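Local coordinates for protein NUDIX hydrolase (Jonesia denitrificans, PDB 4KTB) that is of uncharacterised function but belongs to the Nudix hydrolase clan and may cleave dinucleoside polyphosphates such as diadenosine tetraphosphate, at residues G59-A64 with K95-V100; G77-H82 with R86-R91; R167-M172 with M178-A183. All coordinates share one frame; numbering follows the deposited sequence. Where two conformers were deposited one is given.

Interaction 1: G59-A64 with K95-V100; sequences GLLLRA and KDLGPV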
ATOM      1  N   GLY A  59      20.278   3.112   7.013  1.00 14.51           N
ATOM      2  CA  GLY A  59      21.317   4.125   7.055  1.00 13.73           C
ATOM      3  C   GLY A  59      20.874   5.414   7.718  1.00 14.39           C
ATOM      4  O   GLY A  59      20.031   6.125   7.176  1.00 16.84           O
ATOM      5  N   LEU A  60      21.448   5.725   8.878  1.00 17.63           N
ATOM      6  CA  LEU A  60      21.174   6.989   9.567  1.00 18.26           C
ATOM      7  C   LEU A  60      22.343   7.949   9.409  1.00 17.53           C
ATOM      8  O   LEU A  60      23.496   7.576   9.615  1.00 14.32           O
ATOM      9  CB  LEU A  60      20.921   6.763  11.064  1.00 20.32           C
ATOM     10  CG  LEU A  60      19.771   5.839  11.454  1.00 20.27           C
ATOM     11  CD1 LEU A  60      19.545   5.869  12.948  1.00 18.95           C
ATOM     12  CD2 LEU A  60      18.515   6.263  10.720  1.00 18.56           C
ATOM     13  N   LEU A  61      22.034   9.188   9.046  1.00 17.73           N
ATOM     14  CA  LEU A  61      23.043  10.228   8.930  1.00 13.53           C
ATOM     15  C   LEU A  61      23.252  10.815  10.304  1.00 19.56           C
ATOM     16  O   LEU A  61      22.311  10.927  11.077  1.00 20.84           O
ATOM     17  CB  LEU A  61      22.548  11.314   7.982  1.00 13.17           C
ATOM     18  CG  LEU A  61      22.263  10.828   6.563  1.00 12.25           C
ATOM     19  CD1 LEU A  61      21.505  11.868   5.778  1.00 11.53           C
ATOM     20  CD2 LEU A  61      23.577  10.527   5.889  1.00 13.19           C
ATOM     21  N   LEU A  62      24.481  11.188  10.624  1.00 18.61           N
ATOM     22  CA  LEU A  62      24.721  11.922  11.856  1.00 19.34           C
ATOM     23  C   LEU A  62      25.014  13.385  11.524  1.00 21.02           C
ATOM     24  O   LEU A  62      25.762  13.677  10.589  1.00 21.79           O
ATOM     25  CB  LEU A  62      25.901  11.324  12.615  1.00 22.00           C
ATOM     26  CG  LEU A  62      26.278  12.048  13.910  1.00 24.61           C
ATOM     27  CD1 LEU A  62      25.502  11.489  15.104  1.00 18.62           C
ATOM     28  CD2 LEU A  62      27.782  11.976  14.148  1.00 29.39           C
ATOM     29  N   ARG A  63      24.419  14.304  12.278  1.00 20.85           N
ATOM     30  CA  ARG A  63      24.720  15.720  12.097  1.00 24.54           C
ATOM     31  C   ARG A  63      24.413  16.564  13.322  1.00 25.71           C
ATOM     32  O   ARG A  63      23.966  16.054  14.346  1.00 28.30           O
ATOM     33  CB  ARG A  63      24.032  16.300  10.848  1.00 28.01           C
ATOM     34  CG  ARG A  63      22.506  16.337  10.837  1.00 29.16           C
ATOM     35  CD  ARG A  63      22.046  17.164   9.626  1.00 35.08           C
ATOM     36  NE  ARG A  63      20.664  16.915   9.217  1.00 38.57           N
ATOM     37  CZ  ARG A  63      20.286  16.565   7.988  1.00 39.77           C
ATOM     38  NH1 ARG A  63      21.180  16.418   7.024  1.00 43.23           N
ATOM     39  NH2 ARG A  63      19.007  16.365   7.722  1.00 36.73           N
ATOM     40  N   ALA A  64      24.684  17.857  13.214  1.00 23.41           N
ATOM     41  CA  ALA A  64      24.388  18.779  14.293  1.00 18.56           C
ATOM     42  C   ALA A  64      22.952  19.266  14.166  1.00 26.59           C
ATOM     43  O   ALA A  64      22.403  19.385  13.054  1.00 23.08           O
ATOM     44  CB  ALA A  64      25.339  19.953  14.267  1.00 19.83           C
ATOM     45  N   LYS A  95      22.156  14.030  -2.820  1.00 16.41           N
ATOM     46  CA  LYS A  95      22.528  15.140  -1.943  1.00 17.64           C
ATOM     47  C   LYS A  95      23.075  14.721  -0.580  1.00 16.44           C
ATOM     48  O   LYS A  95      23.993  15.351  -0.062  1.00 15.22           O
ATOM     49  CB  LYS A  95      21.326  16.077  -1.754  1.00 20.87           C
ATOM     50  CG  LYS A  95      21.529  17.194  -0.750  1.00 20.89           C
ATOM     51  CD  LYS A  95      20.372  18.181  -0.808  1.00 24.05           C
ATOM     52  CE  LYS A  95      20.423  19.140   0.360  1.00 24.05           C
ATOM     53  NZ  LYS A  95      20.525  18.377   1.631  1.00 26.53           N
ATOM     54  N   ASP A  96      22.517  13.666   0.006  1.00 14.66           N
ATOM     55  CA  ASP A  96      22.923  13.244   1.354  1.00 15.01           C
ATOM     56  C   ASP A  96      23.960  12.107   1.356  1.00 17.06           C
ATOM     57  O   ASP A  96      24.751  11.983   2.290  1.00 19.64           O
ATOM     58  CB  ASP A  96      21.686  12.835   2.187  1.00 14.07           C
ATOM     59  CG  ASP A  96      21.050  14.005   2.936  1.00 15.97           C
ATOM     60  OD1 ASP A  96      21.785  14.886   3.422  1.00 16.19           O
ATOM     61  OD2 ASP A  96      19.807  14.042   3.049  1.00 18.13           O
ATOM     62  N   LEU A  97      23.952  11.287   0.305  1.00 15.46           N
ATOM     63  CA  LEU A  97      24.691  10.016   0.315  1.00 15.90           C
ATOM     64  C   LEU A  97      25.705   9.882  -0.812  1.00 17.11           C
ATOM     65  O   LEU A  97      26.381   8.854  -0.936  1.00 16.06           O
ATOM     66  CB  LEU A  97      23.727   8.830   0.234  1.00 13.51           C
ATOM     67  CG  LEU A  97      22.732   8.646   1.381  1.00 10.95           C
ATOM     68  CD1 LEU A  97      21.919   7.387   1.161  1.00 10.60           C
ATOM     69  CD2 LEU A  97      23.471   8.603   2.726  1.00 13.35           C
ATOM     70  N   GLY A  98      25.793  10.909  -1.645  1.00 19.33           N
ATOM     71  CA  GLY A  98      26.708  10.883  -2.768  1.00 18.54           C
ATOM     72  C   GLY A  98      26.061  10.345  -4.032  1.00 20.29           C
ATOM     73  O   GLY A  98      25.011   9.699  -3.978  1.00 18.82           O
ATOM     74  N   PRO A  99      26.710  10.585  -5.182  1.00 13.55           N
ATOM     75  CA  PRO A  99      26.148  10.305  -6.501  1.00 16.32           C
ATOM     76  C   PRO A  99      26.260   8.853  -6.912  1.00 18.86           C
ATOM     77  O   PRO A  99      25.772   8.498  -7.982  1.00 20.68           O
ATOM     78  CB  PRO A  99      27.021  11.149  -7.418  1.00 23.24           C
ATOM     79  CG  PRO A  99      28.353  11.121  -6.748  1.00 24.64           C
ATOM     80  CD  PRO A  99      28.061  11.162  -5.275  1.00 14.53           C
ATOM     81  N   VAL A 100      26.894   8.026  -6.098  1.00 14.07           N
ATOM     82  CA  VAL A 100      27.005   6.624  -6.458  1.00 16.73           C
ATOM     83  C   VAL A 100      26.297   5.700  -5.465  1.00 20.13           C
ATOM     84  O   VAL A 100      26.612   4.515  -5.395  1.00 20.64           O
ATOM     85  CB  VAL A 100      28.471   6.188  -6.613  1.00 19.54           C
ATOM     86  CG1 VAL A 100      29.131   6.934  -7.772  1.00 22.98           C
ATOM     87  CG2 VAL A 100      29.234   6.424  -5.312  1.00 18.49           C
TER
HETATM   88  O   HOH W   1      17.934  15.171   5.051  1.00 23.33           O
HETATM   89  O   HOH W   2      20.347  16.936   4.440  1.00 35.04           O

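Interaction 2: G77-H82 with R86-R91; sequences GRVMYH and RDALVR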
ATOM      1  N   GLY A  77      13.451  16.029   2.596  1.00 11.59           N
ATOM      2  CA  GLY A  77      13.472  17.347   2.010  1.00 12.64           C
ATOM      3  C   GLY A  77      12.290  17.677   1.129  1.00 12.35           C
ATOM      4  O   GLY A  77      11.456  16.827   0.809  1.00 11.19           O
ATOM      5  N   ARG A  78      12.256  18.934   0.721  1.00 13.60           N
ATOM      6  CA  ARG A  78      11.140  19.521   0.016  1.00 13.88           C
ATOM      7  C   ARG A  78      11.087  19.010  -1.414  1.00 15.98           C
ATOM      8  O   ARG A  78      12.113  18.652  -1.987  1.00 14.11           O
ATOM      9  CB  ARG A  78      11.329  21.036   0.027  1.00 17.03           C
ATOM     10  CG  ARG A  78      10.125  21.846  -0.389  1.00 27.42           C
ATOM     11  CD  ARG A  78      10.402  23.335  -0.186  1.00 37.37           C
ATOM     12  NE  ARG A  78      11.407  23.854  -1.116  1.00 43.36           N
ATOM     13  CZ  ARG A  78      11.129  24.330  -2.328  1.00 44.03           C
ATOM     14  NH1 ARG A  78       9.875  24.347  -2.766  1.00 43.87           N
ATOM     15  NH2 ARG A  78      12.104  24.784  -3.107  1.00 42.73           N
ATOM     16  N   VAL A  79       9.897  18.945  -1.994  1.00 11.84           N
ATOM     17  CA  VAL A  79       9.800  18.665  -3.424  1.00 11.88           C
ATOM     18  C   VAL A  79       9.728  20.003  -4.134  1.00 12.27           C
ATOM     19  O   VAL A  79       8.890  20.827  -3.796  1.00 11.90           O
ATOM     20  CB  VAL A  79       8.554  17.859  -3.772  1.00  5.60           C
ATOM     21  CG1 VAL A  79       8.426  17.737  -5.297  1.00  5.84           C
ATOM     22  CG2 VAL A  79       8.636  16.479  -3.158  1.00  5.30           C
HETATM   23  N   MSE A  80      10.599  20.230  -5.108  1.00 11.32           N
HETATM   24  CA  MSE A  80      10.626  21.521  -5.777  1.00 12.27           C
HETATM   25  C   MSE A  80       9.465  21.706  -6.748  1.00 10.34           C
HETATM   26  O   MSE A  80       8.878  20.746  -7.239  1.00  8.74           O
HETATM   27  CB  MSE A  80      11.937  21.721  -6.537  1.00 18.33           C
HETATM   28  CG  MSE A  80      13.178  21.470  -5.710  1.00 20.77           C
HETATM   29 SE   MSE A  80      14.740  22.173  -6.602  1.00 39.51          SE
HETATM   30  CE  MSE A  80      14.277  21.598  -8.418  1.00 29.29           C
ATOM     31  N   TYR A  81       9.152  22.964  -7.021  1.00 11.20           N
ATOM     32  CA  TYR A  81       8.095  23.304  -7.945  1.00 15.42           C
ATOM     33  C   TYR A  81       8.455  22.686  -9.280  1.00 17.29           C
ATOM     34  O   TYR A  81       9.609  22.735  -9.697  1.00 21.39           O
ATOM     35  CB  TYR A  81       7.981  24.819  -8.066  1.00 17.38           C
ATOM     36  CG  TYR A  81       7.094  25.265  -9.196  1.00 19.40           C
ATOM     37  CD1 TYR A  81       5.719  25.247  -9.065  1.00 19.71           C
ATOM     38  CD2 TYR A  81       7.631  25.702 -10.394  1.00 21.89           C
ATOM     39  CE1 TYR A  81       4.900  25.653 -10.099  1.00 19.44           C
ATOM     40  CE2 TYR A  81       6.822  26.110 -11.434  1.00 22.14           C
ATOM     41  CZ  TYR A  81       5.459  26.082 -11.279  1.00 20.29           C
ATOM     42  OH  TYR A  81       4.644  26.487 -12.301  1.00 19.23           O
ATOM     43  N   HIS A  82       7.469  22.066  -9.921  1.00 13.58           N
ATOM     44  CA  HIS A  82       7.661  21.378 -11.194  1.00 10.67           C
ATOM     45  C   HIS A  82       8.711  20.265 -11.130  1.00 10.08           C
ATOM     46  O   HIS A  82       9.288  19.904 -12.148  1.00  8.99           O
ATOM     47  CB  HIS A  82       8.017  22.384 -12.283  1.00  9.57           C
ATOM     48  CG  HIS A  82       7.296  22.163 -13.571  1.00 11.70           C
ATOM     49  ND1 HIS A  82       7.593  21.114 -14.416  1.00 14.29           N
ATOM     50  CD2 HIS A  82       6.302  22.856 -14.168  1.00 13.31           C
ATOM     51  CE1 HIS A  82       6.809  21.175 -15.475  1.00 19.15           C
ATOM     52  NE2 HIS A  82       6.012  22.219 -15.355  1.00 11.10           N
ATOM     53  N   ARG A  86       9.337  11.354  -7.439  1.00  7.81           N
ATOM     54  CA  ARG A  86      10.352  10.312  -7.576  1.00 10.10           C
ATOM     55  C   ARG A  86      11.706  10.933  -7.903  1.00 13.79           C
ATOM     56  O   ARG A  86      12.745  10.390  -7.526  1.00 15.77           O
ATOM     57  CB  ARG A  86       9.953   9.262  -8.628  1.00  7.05           C
ATOM     58  CG  ARG A  86       9.914   9.758 -10.068  1.00  7.58           C
ATOM     59  CD  ARG A  86       9.458   8.630 -11.009  1.00  8.14           C
ATOM     60  NE  ARG A  86       8.160   8.067 -10.608  1.00 10.01           N
ATOM     61  CZ  ARG A  86       7.960   6.830 -10.152  1.00 10.76           C
ATOM     62  NH1 ARG A  86       6.736   6.442  -9.816  1.00  8.33           N
ATOM     63  NH2 ARG A  86       8.969   5.978 -10.036  1.00  9.82           N
ATOM     64  N   ASP A  87      11.680  12.087  -8.578  1.00 13.31           N
ATOM     65  CA  ASP A  87      12.891  12.839  -8.921  1.00 13.06           C
ATOM     66  C   ASP A  87      13.456  13.581  -7.707  1.00 12.01           C
ATOM     67  O   ASP A  87      14.667  13.686  -7.541  1.00  9.60           O
ATOM     68  CB  ASP A  87      12.605  13.866 -10.029  1.00 11.32           C
ATOM     69  CG  ASP A  87      12.359  13.227 -11.380  1.00 13.58           C
ATOM     70  OD1 ASP A  87      12.935  12.155 -11.649  1.00  9.28           O
ATOM     71  OD2 ASP A  87      11.590  13.810 -12.178  1.00 15.76           O
ATOM     72  N   ALA A  88      12.566  14.134  -6.891  1.00 10.34           N
ATOM     73  CA  ALA A  88      12.978  14.695  -5.606  1.00 12.06           C
ATOM     74  C   ALA A  88      13.656  13.615  -4.769  1.00 12.17           C
ATOM     75  O   ALA A  88      14.595  13.895  -4.033  1.00 10.50           O
ATOM     76  CB  ALA A  88      11.791  15.267  -4.858  1.00  6.21           C
ATOM     77  N   LEU A  89      13.186  12.377  -4.890  1.00  6.50           N
ATOM     78  CA  LEU A  89      13.794  11.280  -4.149  1.00  8.64           C
ATOM     79  C   LEU A  89      15.227  11.094  -4.623  1.00 11.38           C
ATOM     80  O   LEU A  89      16.163  11.000  -3.827  1.00 14.60           O
ATOM     81  CB  LEU A  89      13.012   9.981  -4.356  1.00  8.42           C
ATOM     82  CG  LEU A  89      11.667   9.874  -3.653  1.00  6.81           C
ATOM     83  CD1 LEU A  89      10.995   8.606  -4.118  1.00  6.06           C
ATOM     84  CD2 LEU A  89      11.841   9.883  -2.127  1.00  5.83           C
ATOM     85  N   VAL A  90      15.390  11.048  -5.935  1.00  8.27           N
ATOM     86  CA  VAL A  90      16.708  10.884  -6.523  1.00  9.93           C
ATOM     87  C   VAL A  90      17.633  12.003  -6.061  1.00 11.63           C
ATOM     88  O   VAL A  90      18.754  11.766  -5.611  1.00 13.92           O
ATOM     89  CB  VAL A  90      16.620  10.927  -8.042  1.00 11.10           C
ATOM     90  CG1 VAL A  90      18.002  10.976  -8.640  1.00 11.87           C
ATOM     91  CG2 VAL A  90      15.841   9.722  -8.573  1.00 12.35           C
ATOM     92  N   ARG A  91      17.142  13.230  -6.162  1.00  9.40           N
ATOM     93  CA  ARG A  91      17.919  14.404  -5.803  1.00  8.59           C
ATOM     94  C   ARG A  91      18.356  14.380  -4.349  1.00 11.48           C
ATOM     95  O   ARG A  91      19.466  14.767  -4.025  1.00  9.22           O
ATOM     96  CB  ARG A  91      17.099  15.659  -6.083  1.00  8.41           C
ATOM     97  CG  ARG A  91      17.819  16.936  -5.779  1.00 14.58           C
ATOM     98  CD  ARG A  91      17.062  18.135  -6.320  1.00 15.69           C
ATOM     99  NE  ARG A  91      15.729  18.240  -5.738  1.00 15.54           N
ATOM    100  CZ  ARG A  91      15.471  18.832  -4.582  1.00 15.00           C
ATOM    101  NH1 ARG A  91      16.463  19.366  -3.879  1.00 12.96           N
ATOM    102  NH2 ARG A  91      14.225  18.886  -4.135  1.00 16.11           N
TER

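Interaction 3: R167-M172 with M178-A183; sequences RILAHM and MLLKQA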
ATOM      1  N   ARG A 167      18.905   5.050  22.742  1.00 29.16           N
ATOM      2  CA  ARG A 167      19.807   6.167  22.522  1.00 25.98           C
ATOM      3  C   ARG A 167      19.740   6.648  21.092  1.00 27.16           C
ATOM      4  O   ARG A 167      19.794   7.853  20.816  1.00 28.66           O
ATOM      5  CB  ARG A 167      21.227   5.736  22.831  1.00 28.06           C
ATOM      6  CG  ARG A 167      21.372   5.105  24.188  1.00 34.36           C
ATOM      7  CD  ARG A 167      21.015   6.095  25.271  1.00 37.66           C
ATOM      8  NE  ARG A 167      21.746   5.829  26.507  1.00 40.02           N
ATOM      9  CZ  ARG A 167      22.788   6.540  26.928  1.00 43.14           C
ATOM     10  NH1 ARG A 167      23.213   7.578  26.221  1.00 44.05           N
ATOM     11  NH2 ARG A 167      23.398   6.225  28.060  1.00 44.28           N
ATOM     12  N   ILE A 168      19.622   5.695  20.177  1.00 24.62           N
ATOM     13  CA  ILE A 168      19.549   6.032  18.769  1.00 22.07           C
ATOM     14  C   ILE A 168      18.296   6.827  18.481  1.00 20.98           C
ATOM     15  O   ILE A 168      18.365   7.940  17.975  1.00 18.02           O
ATOM     16  CB  ILE A 168      19.600   4.787  17.881  1.00 21.98           C
ATOM     17  CG1 ILE A 168      20.940   4.086  18.088  1.00 28.54           C
ATOM     18  CG2 ILE A 168      19.406   5.156  16.422  1.00 19.41           C
ATOM     19  CD1 ILE A 168      21.558   3.573  16.814  1.00 31.45           C
ATOM     20  N   LEU A 169      17.151   6.253  18.819  1.00 22.00           N
ATOM     21  CA  LEU A 169      15.881   6.899  18.557  1.00 23.84           C
ATOM     22  C   LEU A 169      15.780   8.210  19.311  1.00 24.11           C
ATOM     23  O   LEU A 169      15.137   9.148  18.843  1.00 20.17           O
ATOM     24  CB  LEU A 169      14.736   5.962  18.926  1.00 24.43           C
ATOM     25  CG  LEU A 169      14.675   4.729  18.027  1.00 22.01           C
ATOM     26  CD1 LEU A 169      13.440   3.896  18.310  1.00 21.85           C
ATOM     27  CD2 LEU A 169      14.701   5.140  16.583  1.00 18.39           C
ATOM     28  N   ALA A 170      16.420   8.266  20.478  1.00 27.14           N
ATOM     29  CA  ALA A 170      16.487   9.496  21.245  1.00 18.75           C
ATOM     30  C   ALA A 170      17.087  10.592  20.383  1.00 24.97           C
ATOM     31  O   ALA A 170      16.639  11.733  20.415  1.00 24.96           O
ATOM     32  CB  ALA A 170      17.324   9.298  22.498  1.00 21.84           C
ATOM     33  N   HIS A 171      18.095  10.232  19.598  1.00 18.14           N
ATOM     34  CA  HIS A 171      18.827  11.208  18.812  1.00 17.87           C
ATOM     35  C   HIS A 171      18.012  11.790  17.657  1.00 19.58           C
ATOM     36  O   HIS A 171      18.405  12.794  17.084  1.00 19.17           O
ATOM     37  CB  HIS A 171      20.125  10.591  18.281  1.00 19.99           C
HETATM   38  N   MSE A 172      16.874  11.179  17.326  1.00 20.79           N
HETATM   39  CA  MSE A 172      16.072  11.627  16.179  1.00 20.86           C
HETATM   40  C   MSE A 172      15.165  12.804  16.530  1.00 19.35           C
HETATM   41  O   MSE A 172      14.909  13.068  17.694  1.00 17.47           O
HETATM   42  CB  MSE A 172      15.290  10.460  15.581  1.00 22.14           C
HETATM   43  CG  MSE A 172      16.130   9.205  15.558  1.00 23.88           C
HETATM   44 SE   MSE A 172      15.646   7.964  14.172  1.00 31.81          SE
HETATM   45  CE  MSE A 172      15.626   9.207  12.663  1.00 14.04           C
HETATM   46  N   MSE A 178       9.762   7.695  15.183  0.62 11.57           N
HETATM   47  CA  MSE A 178       8.534   6.961  14.926  0.62 13.37           C
HETATM   48  C   MSE A 178       8.383   6.607  13.451  0.62 14.40           C
HETATM   49  O   MSE A 178       7.962   5.501  13.104  0.62 15.52           O
HETATM   50  CB  MSE A 178       7.329   7.774  15.373  0.62 12.13           C
HETATM   51  CG  MSE A 178       6.009   7.121  15.029  0.62 10.90           C
HETATM   52 SE   MSE A 178       5.847   5.283  15.689  0.62 20.23          SE
HETATM   53  CE  MSE A 178       6.315   5.523  17.582  0.62 20.46           C
ATOM     54  N   LEU A 179       8.716   7.556  12.584  1.00 12.63           N
ATOM     55  CA  LEU A 179       8.644   7.311  11.148  1.00 13.28           C
ATOM     56  C   LEU A 179       9.568   6.148  10.789  1.00 13.95           C
ATOM     57  O   LEU A 179       9.239   5.311   9.941  1.00 13.01           O
ATOM     58  CB  LEU A 179       9.021   8.568  10.365  1.00 10.59           C
ATOM     59  CG  LEU A 179       8.960   8.447   8.844  1.00  7.86           C
ATOM     60  CD1 LEU A 179       7.603   7.975   8.400  1.00  7.51           C
ATOM     61  CD2 LEU A 179       9.283   9.790   8.212  1.00  7.58           C
ATOM     62  N   LEU A 180      10.708   6.078  11.466  1.00  9.87           N
ATOM     63  CA  LEU A 180      11.628   4.972  11.261  1.00 12.96           C
ATOM     64  C   LEU A 180      10.980   3.637  11.661  1.00 13.59           C
ATOM     65  O   LEU A 180      11.120   2.629  10.963  1.00 15.84           O
ATOM     66  CB  LEU A 180      12.917   5.220  12.040  1.00 16.00           C
ATOM     67  CG  LEU A 180      13.844   4.025  12.207  1.00 11.86           C
ATOM     68  CD1 LEU A 180      14.316   3.516  10.853  1.00 11.46           C
ATOM     69  CD2 LEU A 180      15.016   4.415  13.097  1.00 12.79           C
ATOM     70  N   LYS A 181      10.254   3.643  12.772  1.00 14.28           N
ATOM     71  CA  LYS A 181       9.570   2.442  13.238  1.00 15.98           C
ATOM     72  C   LYS A 181       8.450   2.034  12.300  1.00 14.06           C
ATOM     73  O   LYS A 181       8.233   0.849  12.044  1.00 13.68           O
ATOM     74  CB  LYS A 181       8.996   2.667  14.629  1.00 16.77           C
ATOM     75  CG  LYS A 181      10.034   2.808  15.710  1.00 18.88           C
ATOM     76  CD  LYS A 181       9.365   2.708  17.058  1.00 20.83           C
ATOM     77  CE  LYS A 181       9.720   3.899  17.926  1.00 24.48           C
ATOM     78  NZ  LYS A 181       9.016   3.886  19.245  1.00 24.32           N
ATOM     79  N   GLN A 182       7.718   3.019  11.813  1.00 10.15           N
ATOM     80  CA  GLN A 182       6.720   2.754  10.790  1.00 15.94           C
ATOM     81  C   GLN A 182       7.371   2.133   9.563  1.00 14.01           C
ATOM     82  O   GLN A 182       6.801   1.254   8.943  1.00 11.99           O
ATOM     83  CB  GLN A 182       5.998   4.046  10.399  1.00 14.58           C
ATOM     84  CG  GLN A 182       5.132   4.622  11.490  1.00 13.30           C
ATOM     85  CD  GLN A 182       4.562   5.971  11.117  1.00 11.64           C
ATOM     86  OE1 GLN A 182       5.049   7.009  11.567  1.00 11.73           O
ATOM     87  NE2 GLN A 182       3.525   5.965  10.278  1.00 14.81           N
ATOM     88  N   ALA A 183       8.579   2.580   9.230  1.00 16.56           N
ATOM     89  CA  ALA A 183       9.269   2.091   8.037  1.00 15.08           C
ATOM     90  C   ALA A 183       9.689   0.640   8.230  1.00 14.04           C
ATOM     91  O   ALA A 183       9.514  -0.195   7.338  1.00  9.59           O
ATOM     92  CB  ALA A 183      10.476   2.978   7.703  1.00 15.05           C
TER

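Interaction 1: G59-A64 with K95-V100
Leu61 and Arg63 reach Asp96 from different first torsions. In Leu61, CG stands beside the backbone N (chi1 -61°) and carries both methyls up to the helix end. In Arg63, CG lies between N and the carbonyl carbon (chi1 64°), and the chain then runs extended from CG to NE, which lifts the guanidinium to the level of the carboxylate. Leu61 and Asp96 cross at about a right angle, and Leu61 CD1 lies over one face of the carboxylate, 3.6 Å from Asp96 CG and roughly as far from one oxygen as from the other. The other branch, Leu61 CD2, meets Leu97 CD2 at 3.7 Å. Val75 touches both Leu61 and Asp96, and Leu155 touches both leucines. The strand 55-64 belongs to the central mixed sheet of the Nudix fold, and the helix 85-97 packed on it is the helix of the Nudix box, here degenerate in sequence, with Gly98 turning the chain out of it at positive phi. Asp96 occupies the place of the last glutamate of the canonical REUXEE element, and a sodium ion lies about 4 Å from its side chain. Charge pairing with Arg63 is long, Arg63 NH1 to Asp96 OD1 being 4.0 Å, and the planes of the guanidinium and carboxylate are turned 45° apart. Two waters fill the interval. Water 1 accepts from Arg63 NH2 at 3.1 Å and donates to Asp96 OD2 at 3.0 Å, sitting at the guanidinium edge in its plane. Water 2 takes a bond from Arg63 NH1 at 2.8 Å and gives one to Asp96 OD1 at 2.7 Å. Asp96 OD1 also accepts a hydrogen bond from Asn152 ND2.

Interaction 2: G77-H82 with R86-R91
The guanidinium of Arg91 has the selenium of Met80, a selenomethionine, 4.0 Å above its plane and over its centre. Met80 CG lies over the same group, 3.7 Å from Arg91 CZ, and the two side chains pass at a slant. At the edge, near the guanidinium plane, the carbonyl Arg78 O comes to 3.0 Å from Arg91 NH2. Arg78 O accepts a hydrogen bond from His92 NE2. Arg91 leaves the helix with CG opposite its backbone N and then bends at chi3 (60°), which folds its head back over the loop. The strongest partner of that head is Glu83, whose OE2 forms a salt bridge with Arg91 NE while OE1 accepts from the backbone N of Met80; one carboxylate thus holds both the arginine and the loop it lies against. Deeper in, Val79 CG2 packs on Ala88 CB at 3.8 Å, where the loop and helix backbones come closest. Gly77, Glu83 and Arg91 match the spacing of glycine, glutamate and arginine in the GX5EX7R part of the Nudix box, and the glutamate-arginine pair joining loop to helix is typical of that loop-helix-loop motif.

Interaction 3: R167-M172 with M178-A183
Leu169 and Leu180 meet between two C-terminal helices, 166-170 and 176-186, joined by a short connection into a helix-loop-helix unit. The unit lies across the central sheet from the Nudix-box helix, consistent with the layered alpha/beta/alpha sandwich of the Nudix fold. The two leucines differ in conformation: Leu169 has CG beside its backbone N (chi1 -66°), whereas Leu180 has CG swung opposite its N (chi1 166°), and the side chains cross at about a right angle. Their CD2 methyls touch, Leu169 CD2 to Leu180 CD2 at 3.6 Å. The second branch, Leu169 CD1, instead meets the aliphatic part of Lys181, 3.7 Å from its CE. Lys181 CG stands beside its own backbone N, opposite the carbonyl carbon, and the bend at chi3 (-127°) brings CE to the leucine, the two side chains crossing at a slant. Leu190 and, in a neighbouring subunit, Asp192 also pack on Lys181. On the inner side, Leu179 faces the sheet at Ala115 and Tyr117, and Ile168 rests on Arg72. Met172 N donates to Leu169 O at 3.1 Å. The side chain of Met172, a selenomethionine, has CG opposite the carbonyl carbon and bends at chi3. Leu180 CD2, already against Leu169, also takes the selenium of Met172 at 3.8 Å.

How the interactions relate
From the N terminus, the chain runs through strand 55-64, the first half of interaction 1, and on through the strands 70-73 and 75-78. There interaction 2 opens at 77-82 and soon closes on 86-91, near the start of helix 85-97. The same helix then carries the chain to 95-100, where interaction 1 closes, with interaction 2 nested inside its loop. Both tie that helix to the central sheet, one at each end. Interaction 3 follows in series, closing a short loop between the helices 166-170 and 176-186, on the other side of the chain's centre from interaction 2. It touches interaction 1 through the sheet, where Leu60 CD1 packs on Ile168 CG2 at 3.5 Å.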